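Nucleoporin NUP170 (Chaetomium thermophilum, PDB 5HAX) is a nuclear pore protein whose N-terminal beta-propeller and C-terminal helical region probably serve as scaffold in the inner part of the pore. Local coordinates at residues D37-S42 with T411-V416. Sequence-based numbering, arbitrary orientation.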
loop_
_atom_site.group_PDB
_atom_site.type_symbol
_atom_site.label_atom_id
_atom_site.label_comp_id
_atom_site.label_asym_id
_atom_site.label_seq_id
_atom_site.Cartn_x
_atom_site.Cartn_y
_atom_site.Cartn_z
ATOM N N ASP A 37 -10.610 20.125 1.154
ATOM C CA ASP A 37 -9.986 20.160 2.472
ATOM C C ASP A 37 -8.527 19.723 2.377
ATOM O O ASP A 37 -8.238 18.574 2.030
ATOM C CB ASP A 37 -10.749 19.255 3.436
ATOM C CG ASP A 37 -12.154 19.753 3.715
ATOM O OD1 ASP A 37 -12.317 20.575 4.640
ATOM O OD2 ASP A 37 -13.094 19.320 3.013
ATOM N N TYR A 38 -7.614 20.637 2.700
ATOM C CA TYR A 38 -6.190 20.344 2.743
ATOM C C TYR A 38 -5.559 21.068 3.919
ATOM O O TYR A 38 -5.961 22.181 4.271
ATOM C CB TYR A 38 -5.452 20.788 1.468
ATOM C CG TYR A 38 -5.861 20.097 0.187
ATOM C CD1 TYR A 38 -5.223 18.936 -0.234
ATOM C CD2 TYR A 38 -6.861 20.622 -0.620
ATOM C CE1 TYR A 38 -5.586 18.309 -1.410
ATOM C CE2 TYR A 38 -7.230 19.999 -1.798
ATOM C CZ TYR A 38 -6.586 18.847 -2.188
ATOM O OH TYR A 38 -6.950 18.229 -3.361
ATOM N N GLU A 39 -4.565 20.425 4.524
ATOM C CA GLU A 39 -3.564 21.109 5.337
ATOM C C GLU A 39 -2.223 20.887 4.652
ATOM O O GLU A 39 -1.728 19.756 4.593
ATOM C CB GLU A 39 -3.542 20.605 6.778
ATOM C CG GLU A 39 -2.722 21.501 7.701
ATOM C CD GLU A 39 -2.610 20.965 9.115
ATOM O OE1 GLU A 39 -3.387 20.058 9.479
ATOM O OE2 GLU A 39 -1.737 21.456 9.863
ATOM N N MET A 40 -1.649 21.961 4.115
ATOM C CA MET A 40 -0.393 21.884 3.385
ATOM C C MET A 40 0.784 22.016 4.340
ATOM O O MET A 40 0.736 22.787 5.302
ATOM C CB MET A 40 -0.325 22.980 2.321
ATOM C CG MET A 40 -1.348 22.822 1.206
ATOM S SD MET A 40 -1.116 21.318 0.237
ATOM C CE MET A 40 0.510 21.599 -0.459
ATOM N N GLN A 41 1.842 21.256 4.062
ATOM C CA GLN A 41 3.058 21.265 4.860
ATOM C C GLN A 41 4.250 21.534 3.955
ATOM O O GLN A 41 4.318 21.021 2.834
ATOM C CB GLN A 41 3.265 19.928 5.588
ATOM C CG GLN A 41 2.077 19.469 6.421
ATOM C CD GLN A 41 1.847 20.330 7.646
ATOM O OE1 GLN A 41 2.609 21.257 7.925
ATOM N NE2 GLN A 41 0.792 20.024 8.390
ATOM N N SER A 42 5.182 22.346 4.442
ATOM C CA SER A 42 6.435 22.543 3.731
ATOM C C SER A 42 7.201 21.226 3.674
ATOM O O SER A 42 7.153 20.413 4.602
ATOM C CB SER A 42 7.271 23.623 4.416
ATOM O OG SER A 42 8.365 24.012 3.605
ATOM N N THR A 411 -5.455 10.682 8.150
ATOM C CA THR A 411 -5.956 9.532 8.895
ATOM C C THR A 411 -6.283 9.896 10.337
ATOM O O THR A 411 -7.290 9.439 10.889
ATOM C CB THR A 411 -4.928 8.402 8.853
ATOM O OG1 THR A 411 -4.590 8.116 7.490
ATOM C CG2 THR A 411 -5.473 7.139 9.512
ATOM N N GLY A 412 -5.448 10.728 10.961
ATOM C CA GLY A 412 -5.692 11.108 12.343
ATOM C C GLY A 412 -6.982 11.886 12.519
ATOM O O GLY A 412 -7.741 11.645 13.461
ATOM N N ARG A 413 -7.251 12.830 11.615
ATOM C CA ARG A 413 -8.469 13.626 11.721
ATOM C C ARG A 413 -9.694 12.813 11.319
ATOM O O ARG A 413 -10.767 12.963 11.914
ATOM C CB ARG A 413 -8.348 14.881 10.858
ATOM C CG ARG A 413 -9.389 15.948 11.163
ATOM C CD ARG A 413 -9.174 17.201 10.322
ATOM N NE ARG A 413 -7.781 17.645 10.336
ATOM C CZ ARG A 413 -7.235 18.393 11.291
ATOM N NH1 ARG A 413 -7.957 18.790 12.331
ATOM N NH2 ARG A 413 -5.957 18.743 11.207
ATOM N N ILE A 414 -9.552 11.943 10.316
ATOM C CA ILE A 414 -10.672 11.111 9.880
ATOM C C ILE A 414 -11.088 10.155 10.992
ATOM O O ILE A 414 -12.279 9.881 11.184
ATOM C CB ILE A 414 -10.299 10.349 8.592
ATOM C CG1 ILE A 414 -10.109 11.329 7.428
ATOM C CG2 ILE A 414 -11.371 9.317 8.242
ATOM C CD1 ILE A 414 -9.547 10.690 6.167
ATOM N N LYS A 415 -10.114 9.624 11.733
ATOM C CA LYS A 415 -10.415 8.643 12.768
ATOM C C LYS A 415 -11.138 9.276 13.952
ATOM O O LYS A 415 -11.994 8.633 14.569
ATOM C CB LYS A 415 -9.121 7.967 13.225
ATOM C CG LYS A 415 -9.301 6.928 14.319
ATOM C CD LYS A 415 -8.006 6.170 14.568
ATOM C CE LYS A 415 -8.154 5.159 15.697
ATOM N NZ LYS A 415 -8.343 5.819 17.022
ATOM N N VAL A 416 -10.817 10.531 14.270
ATOM C CA VAL A 416 -11.417 11.214 15.413
ATOM C C VAL A 416 -12.746 11.883 15.073
ATOM O O VAL A 416 -13.560 12.114 15.979
ATOM C CB VAL A 416 -10.425 12.257 15.965
ATOM C CG1 VAL A 416 -11.033 13.073 17.103
ATOM C CG2 VAL A 416 -9.157 11.569 16.434
#
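E39 and R413 both leave their backbones with CG anti to N, and from there the two side chains differ: the glutamate runs on extended, while the arginine bends at chi3 (-48°), which turns its guanidinium toward the carboxylate. The two chains cross at about a right angle and meet in a single salt bridge, with OE1 of E39 3.4 Å from NH2 of R413. The oxygen arrives at the edge of the guanidinium, near its plane, but only OE1 and NH2 meet, and the planes of the two groups lie 54° apart, so this is not the flat two-pronged pairing. Each has other polar partners. OE1 of E39 accepts a hydrogen bond from NE2 of Q428, besides its ionic contact with R413, and its OE2 takes a weak one from NE2 of Q41 at 3.3 Å; NE of R413 is paired with D410, just ahead of the helix. The contact thus bridges strand 39-41, added in parallel to 427-433 at the edge of four antiparallel strands consistent with a propeller blade, and the short helix 411-416 that follows strand 403-409 of that sheet. The CA atoms of E39 and R413 are 11.0 Å apart, and only the ends of the two side chains touch. A long, tilted, partly exposed ion pair, its glutamate oxygen also bonded by Q428 and its arginine held more strongly by D410, probably amounts to a modest electrostatic tie at the protein surface between strand and helix.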